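Local coordinates for protein phiAB6 tailspike (Unidentified phage, PDB 5JS4) that forms a trimeric, beta-helical phage tailspike that probably binds and fragments the exopolysaccharide of Acinetobacter baumannii, at residues P335-C344 and L361-F372. Residues are numbered along the deposited sequence; the frame is centred on the assembly and turned at random.
Sequences PTIQNLTARC and LANIDHITLINF. With MLA (malonic acid), chain D.
I337 and I364 lie side by side in successive coils of a right-handed parallel beta-helix, their side chains pointing the same way with the CD1 methyls 4.1 Å apart. The same inward face continues through L340, I367, A342 and L369, where L369 CD2 reaches A342 CB at 3.7 Å. F354 of strand 353-358 covers L340, A342 and L369, while I355 meets I337.

Backbone hydrogen bonds join the coils in parallel register on both sides of a corner at N339 and H366. There H366 O accepts from L340 N, plus a weak bond from N339 N.

At the far end C344 CB sits over the centre of the F372 ring, a CH-pi contact 3.5 Å from the centroid.

The outward face meets neighbouring subunits: N363 OD1 bonds N389 of the second. At its far end R343, bent at chi3, grips both oxygens of one carboxylate of a malonate, probably from the crystallisation liquor. N371 ND2 bonds C344 O at 2.9 Å and also malonate O3B, its amide turned 83° from the guanidinium. I370 CG2 touches the malonate, and Y310 and Y394 complete the pocket.

Backbone hydrogen bonds thus join the coils, inward apolar side chains fill the core, and the R343-N371 end could accept a carboxylate.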
ATOM      1  N   PRO A 335      24.526 -12.337  -7.072  1.00 13.04           N
ATOM      2  CA  PRO A 335      23.185 -11.873  -6.708  1.00 12.75           C
ATOM      3  C   PRO A 335      23.071 -11.164  -5.355  1.00 13.39           C
ATOM      4  O   PRO A 335      21.962 -10.879  -4.920  1.00 17.77           O
ATOM      5  CB  PRO A 335      22.377 -13.172  -6.675  1.00 13.38           C
ATOM      6  CG  PRO A 335      23.368 -14.201  -6.260  1.00 13.60           C
ATOM      7  CD  PRO A 335      24.672 -13.792  -6.886  1.00 13.45           C
ATOM      8  N   THR A 336      24.197 -10.885  -4.704  1.00 12.60           N
ATOM      9  CA  THR A 336      24.204 -10.280  -3.375  1.00 12.39           C
ATOM     10  C   THR A 336      25.117  -9.064  -3.342  1.00 11.98           C
ATOM     11  O   THR A 336      26.268  -9.145  -3.759  1.00 12.64           O
ATOM     12  CB  THR A 336      24.719 -11.289  -2.329  1.00 14.15           C
ATOM     13  OG1 THR A 336      23.891 -12.458  -2.341  1.00 15.20           O
ATOM     14  CG2 THR A 336      24.737 -10.688  -0.928  1.00 14.90           C
ATOM     15  N   ILE A 337      24.589  -7.940  -2.861  1.00 11.56           N
ATOM     16  CA  ILE A 337      25.409  -6.826  -2.379  1.00 11.48           C
ATOM     17  C   ILE A 337      24.808  -6.428  -1.040  1.00 11.43           C
ATOM     18  O   ILE A 337      23.658  -6.015  -0.990  1.00 11.63           O
ATOM     19  CB  ILE A 337      25.414  -5.603  -3.318  1.00 12.13           C
ATOM     20  CG1 ILE A 337      25.787  -6.009  -4.746  1.00 12.45           C
ATOM     21  CG2 ILE A 337      26.394  -4.553  -2.803  1.00 11.93           C
ATOM     22  CD1 ILE A 337      25.645  -4.901  -5.767  1.00 13.11           C
ATOM     23  N   GLN A 338      25.568  -6.558   0.043  1.00 11.77           N
ATOM     24  CA  GLN A 338      25.007  -6.279   1.364  1.00 12.62           C
ATOM     25  C   GLN A 338      26.029  -5.862   2.406  1.00 11.86           C
ATOM     26  O   GLN A 338      27.211  -6.192   2.305  1.00 11.82           O
ATOM     27  CB  GLN A 338      24.218  -7.488   1.879  1.00 16.13           C
ATOM     28  CG  GLN A 338      25.049  -8.726   2.168  1.00 18.42           C
ATOM     29  CD  GLN A 338      24.234  -9.841   2.805  1.00 22.25           C
ATOM     30  OE1 GLN A 338      23.082 -10.070   2.439  1.00 26.46           O
ATOM     31  NE2 GLN A 338      24.833 -10.543   3.757  1.00 24.87           N
ATOM     32  N   ASN A 339      25.542  -5.136   3.412  1.00 11.64           N
ATOM     33  CA  ASN A 339      26.316  -4.820   4.602  1.00 12.01           C
ATOM     34  C   ASN A 339      27.601  -4.091   4.226  1.00 11.19           C
ATOM     35  O   ASN A 339      28.679  -4.437   4.701  1.00 10.87           O
ATOM     36  CB  ASN A 339      26.627  -6.118   5.358  1.00 13.18           C
ATOM     37  CG  ASN A 339      27.245  -5.876   6.718  1.00 15.02           C
ATOM     38  OD1 ASN A 339      26.805  -5.004   7.458  1.00 18.07           O
ATOM     39  ND2 ASN A 339      28.270  -6.653   7.054  1.00 16.54           N
ATOM     40  N   LEU A 340      27.471  -3.083   3.368  1.00 11.55           N
ATOM     41  CA  LEU A 340      28.619  -2.516   2.670  1.00 11.76           C
ATOM     42  C   LEU A 340      28.625  -0.995   2.673  1.00 11.64           C
ATOM     43  O   LEU A 340      27.596  -0.359   2.483  1.00 11.78           O
ATOM     44  CB  LEU A 340      28.632  -3.007   1.221  1.00 12.83           C
ATOM     45  CG  LEU A 340      29.714  -2.444   0.295  1.00 13.63           C
ATOM     46  CD1 LEU A 340      31.100  -2.881   0.744  1.00 13.75           C
ATOM     47  CD2 LEU A 340      29.442  -2.878  -1.135  1.00 14.66           C
ATOM     48  N   THR A 341      29.811  -0.436   2.887  1.00 11.70           N
ATOM     49  CA  THR A 341      30.075   0.979   2.689  1.00 11.74           C
ATOM     50  C   THR A 341      31.135   1.069   1.601  1.00 12.03           C
ATOM     51  O   THR A 341      32.176   0.423   1.699  1.00 12.00           O
ATOM     52  CB  THR A 341      30.586   1.624   3.987  1.00 12.06           C
ATOM     53  OG1 THR A 341      29.671   1.332   5.050  1.00 12.26           O
ATOM     54  CG2 THR A 341      30.727   3.137   3.844  1.00 12.82           C
ATOM     55  N   ALA A 342      30.868   1.845   0.555  1.00 12.20           N
ATOM     56  CA  ALA A 342      31.826   1.989  -0.535  1.00 12.49           C
ATOM     57  C   ALA A 342      31.808   3.402  -1.088  1.00 13.25           C
ATOM     58  O   ALA A 342      30.745   3.945  -1.385  1.00 13.21           O
ATOM     59  CB  ALA A 342      31.533   0.984  -1.635  1.00 13.43           C
ATOM     60  N   ARG A 343      32.998   3.989  -1.219  1.00 13.64           N
ATOM     61  CA  ARG A 343      33.148   5.333  -1.748  1.00 13.96           C
ATOM     62  C   ARG A 343      34.137   5.361  -2.904  1.00 14.22           C
ATOM     63  O   ARG A 343      34.943   4.439  -3.076  1.00 13.86           O
ATOM     64  CB  ARG A 343      33.617   6.297  -0.649  1.00 14.56           C
ATOM     65  CG  ARG A 343      35.006   6.003  -0.092  1.00 15.66           C
ATOM     66  CD  ARG A 343      35.502   7.099   0.839  1.00 16.77           C
ATOM     67  NE  ARG A 343      35.874   8.317   0.115  1.00 17.55           N
ATOM     68  CZ  ARG A 343      35.116   9.408  -0.019  1.00 18.53           C
ATOM     69  NH1 ARG A 343      33.901   9.480   0.522  1.00 18.98           N
ATOM     70  NH2 ARG A 343      35.583  10.446  -0.706  1.00 19.89           N
ATOM     71  N   CYS A 344      34.062   6.430  -3.689  1.00 15.20           N
ATOM     72  CA  CYS A 344      35.074   6.743  -4.682  1.00 15.84           C
ATOM     73  C   CYS A 344      35.750   8.039  -4.263  1.00 16.38           C
ATOM     74  O   CYS A 344      35.080   9.059  -4.072  1.00 16.05           O
ATOM     75  CB  CYS A 344      34.449   6.904  -6.061  1.00 16.08           C
ATOM     76  SG  CYS A 344      35.663   7.130  -7.376  1.00 18.82           S
ATOM     77  N   LEU A 361      17.547 -11.890 -10.695  1.00 12.84           N
ATOM     78  CA  LEU A 361      17.823 -12.431  -9.356  1.00 13.06           C
ATOM     79  C   LEU A 361      18.918 -11.668  -8.619  1.00 12.51           C
ATOM     80  O   LEU A 361      20.102 -11.995  -8.722  1.00 13.37           O
ATOM     81  CB  LEU A 361      18.150 -13.930  -9.395  1.00 13.39           C
ATOM     82  CG  LEU A 361      17.118 -14.854 -10.044  1.00 13.80           C
ATOM     83  CD1 LEU A 361      17.513 -16.302  -9.804  1.00 14.81           C
ATOM     84  CD2 LEU A 361      15.707 -14.591  -9.535  1.00 13.66           C
ATOM     85  N   ALA A 362      18.505 -10.651  -7.868  1.00 11.81           N
ATOM     86  CA  ALA A 362      19.421  -9.907  -7.012  1.00 11.19           C
ATOM     87  C   ALA A 362      18.771  -9.580  -5.677  1.00 10.90           C
ATOM     88  O   ALA A 362      17.569  -9.314  -5.609  1.00 11.64           O
ATOM     89  CB  ALA A 362      19.866  -8.623  -7.692  1.00 11.83           C
ATOM     90  N   ASN A 363      19.587  -9.622  -4.628  1.00 11.43           N
ATOM     91  CA  ASN A 363      19.245  -9.082  -3.320  1.00 11.78           C
ATOM     92  C   ASN A 363      20.306  -8.066  -2.934  1.00 11.55           C
ATOM     93  O   ASN A 363      21.443  -8.436  -2.636  1.00 11.88           O
ATOM     94  CB  ASN A 363      19.205 -10.183  -2.266  1.00 12.55           C
ATOM     95  CG  ASN A 363      18.017 -11.108  -2.426  1.00 12.93           C
ATOM     96  OD1 ASN A 363      16.866 -10.665  -2.419  1.00 14.71           O
ATOM     97  ND2 ASN A 363      18.287 -12.403  -2.558  1.00 12.74           N
ATOM     98  N   ILE A 364      19.936  -6.790  -2.962  1.00 11.63           N
ATOM     99  CA  ILE A 364      20.825  -5.715  -2.553  1.00 11.77           C
ATOM    100  C   ILE A 364      20.202  -5.071  -1.329  1.00 12.09           C
ATOM    101  O   ILE A 364      19.061  -4.621  -1.384  1.00 13.03           O
ATOM    102  CB  ILE A 364      21.006  -4.672  -3.671  1.00 12.57           C
ATOM    103  CG1 ILE A 364      21.672  -5.323  -4.890  1.00 13.52           C
ATOM    104  CG2 ILE A 364      21.831  -3.494  -3.166  1.00 12.78           C
ATOM    105  CD1 ILE A 364      21.630  -4.483  -6.151  1.00 14.33           C
ATOM    106  N   ASP A 365      20.936  -5.039  -0.220  1.00 12.23           N
ATOM    107  CA  ASP A 365      20.403  -4.433   0.996  1.00 13.36           C
ATOM    108  C   ASP A 365      21.468  -3.972   1.972  1.00 12.33           C
ATOM    109  O   ASP A 365      22.549  -4.556   2.064  1.00 12.28           O
ATOM    110  CB  ASP A 365      19.445  -5.389   1.702  1.00 16.69           C
ATOM    111  CG  ASP A 365      20.112  -6.668   2.128  1.00 17.09           C
ATOM    112  OD1 ASP A 365      20.211  -7.575   1.291  1.00 21.98           O
ATOM    113  OD2 ASP A 365      20.521  -6.775   3.303  1.00 23.24           O
ATOM    114  N   HIS A 366      21.128  -2.921   2.710  1.00 11.55           N
ATOM    115  CA  HIS A 366      21.992  -2.360   3.743  1.00 12.13           C
ATOM    116  C   HIS A 366      23.331  -1.957   3.152  1.00 11.24           C
ATOM    117  O   HIS A 366      24.380  -2.506   3.501  1.00 10.92           O
ATOM    118  CB  HIS A 366      22.148  -3.342   4.908  1.00 13.67           C
ATOM    119  CG  HIS A 366      20.856  -3.656   5.593  1.00 16.18           C
ATOM    120  ND1 HIS A 366      20.450  -3.017   6.744  1.00 19.48           N
ATOM    121  CD2 HIS A 366      19.865  -4.520   5.274  1.00 18.23           C
ATOM    122  CE1 HIS A 366      19.272  -3.486   7.113  1.00 20.07           C
ATOM    123  NE2 HIS A 366      18.894  -4.398   6.238  1.00 17.69           N
ATOM    124  N   ILE A 367      23.272  -0.993   2.238  1.00 11.05           N
ATOM    125  CA  ILE A 367      24.471  -0.443   1.623  1.00 11.14           C
ATOM    126  C   ILE A 367      24.507   1.076   1.731  1.00 11.09           C
ATOM    127  O   ILE A 367      23.470   1.740   1.821  1.00 10.66           O
ATOM    128  CB  ILE A 367      24.629  -0.874   0.144  1.00 11.65           C
ATOM    129  CG1 ILE A 367      23.517  -0.291  -0.744  1.00 12.15           C
ATOM    130  CG2 ILE A 367      24.667  -2.395   0.048  1.00 11.96           C
ATOM    131  CD1 ILE A 367      23.744  -0.502  -2.227  1.00 12.33           C
ATOM    132  N   THR A 368      25.726   1.600   1.734  1.00 11.28           N
ATOM    133  CA  THR A 368      25.978   3.029   1.689  1.00 11.14           C
ATOM    134  C   THR A 368      27.013   3.263   0.601  1.00 11.38           C
ATOM    135  O   THR A 368      28.124   2.741   0.685  1.00 11.26           O
ATOM    136  CB  THR A 368      26.505   3.538   3.039  1.00 11.72           C
ATOM    137  OG1 THR A 368      25.560   3.217   4.060  1.00 12.66           O
ATOM    138  CG2 THR A 368      26.722   5.045   3.013  1.00 12.19           C
ATOM    139  N   LEU A 369      26.638   4.032  -0.420  1.00 11.56           N
ATOM    140  CA  LEU A 369      27.526   4.319  -1.547  1.00 12.03           C
ATOM    141  C   LEU A 369      27.721   5.817  -1.674  1.00 12.79           C
ATOM    142  O   LEU A 369      26.758   6.582  -1.597  1.00 12.63           O
ATOM    143  CB  LEU A 369      26.967   3.750  -2.848  1.00 12.43           C
ATOM    144  CG  LEU A 369      26.696   2.241  -2.853  1.00 12.69           C
ATOM    145  CD1 LEU A 369      26.147   1.809  -4.201  1.00 13.05           C
ATOM    146  CD2 LEU A 369      27.944   1.439  -2.521  1.00 12.80           C
ATOM    147  N   ILE A 370      28.976   6.220  -1.866  1.00 13.23           N
ATOM    148  CA  ILE A 370      29.371   7.627  -1.813  1.00 13.45           C
ATOM    149  C   ILE A 370      30.182   7.995  -3.057  1.00 13.82           C
ATOM    150  O   ILE A 370      31.202   7.371  -3.348  1.00 14.15           O
ATOM    151  CB  ILE A 370      30.194   7.930  -0.542  1.00 14.50           C
ATOM    152  CG1 ILE A 370      29.501   7.377   0.714  1.00 14.82           C
ATOM    153  CG2 ILE A 370      30.412   9.428  -0.384  1.00 14.84           C
ATOM    154  CD1 ILE A 370      29.937   5.984   1.114  1.00 16.08           C
ATOM    155  N   ASN A 371      29.728   9.033  -3.760  1.00 13.76           N
ATOM    156  CA  ASN A 371      30.307   9.464  -5.039  1.00 13.65           C
ATOM    157  C   ASN A 371      30.063   8.410  -6.127  1.00 14.10           C
ATOM    158  O   ASN A 371      29.026   7.749  -6.105  1.00 14.35           O
ATOM    159  CB  ASN A 371      31.791   9.856  -4.893  1.00 14.47           C
ATOM    160  CG  ASN A 371      32.007  10.941  -3.854  1.00 15.47           C
ATOM    161  OD1 ASN A 371      31.236  11.898  -3.772  1.00 17.00           O
ATOM    162  ND2 ASN A 371      33.056  10.798  -3.056  1.00 16.36           N
ATOM    163  N   PHE A 372      31.004   8.256  -7.059  1.00 13.99           N
ATOM    164  CA  PHE A 372      30.836   7.452  -8.279  1.00 13.65           C
ATOM    165  C   PHE A 372      29.952   8.156  -9.308  1.00 14.12           C
ATOM    166  O   PHE A 372      29.206   9.084  -8.987  1.00 14.39           O
ATOM    167  CB  PHE A 372      30.280   6.043  -8.007  1.00 13.86           C
ATOM    168  CG  PHE A 372      31.175   5.178  -7.168  1.00 13.40           C
ATOM    169  CD1 PHE A 372      32.254   4.511  -7.735  1.00 13.77           C
ATOM    170  CD2 PHE A 372      30.920   5.001  -5.814  1.00 13.01           C
ATOM    171  CE1 PHE A 372      33.071   3.700  -6.964  1.00 13.45           C
ATOM    172  CE2 PHE A 372      31.733   4.193  -5.040  1.00 12.85           C
ATOM    173  CZ  PHE A 372      32.810   3.543  -5.613  1.00 13.31           C
TER
HETATM  174  C1  MLA D 601      33.252  15.457  -0.325  1.00 28.86           C
HETATM  175  O1A MLA D 601      34.170  15.933   0.378  1.00 33.83           O
HETATM  176  O1B MLA D 601      32.932  15.845  -1.469  1.00 32.33           O
HETATM  177  C2  MLA D 601      32.435  14.308   0.276  1.00 25.66           C
HETATM  178  C3  MLA D 601      33.027  12.942  -0.105  1.00 24.83           C
HETATM  179  O3A MLA D 601      32.674  11.962   0.581  1.00 24.87           O
HETATM  180  O3B MLA D 601      33.805  12.888  -1.082  1.00 24.98           O
HETATM  181  O   HOH W   1      21.155 -12.984  -2.881  1.00 14.25           O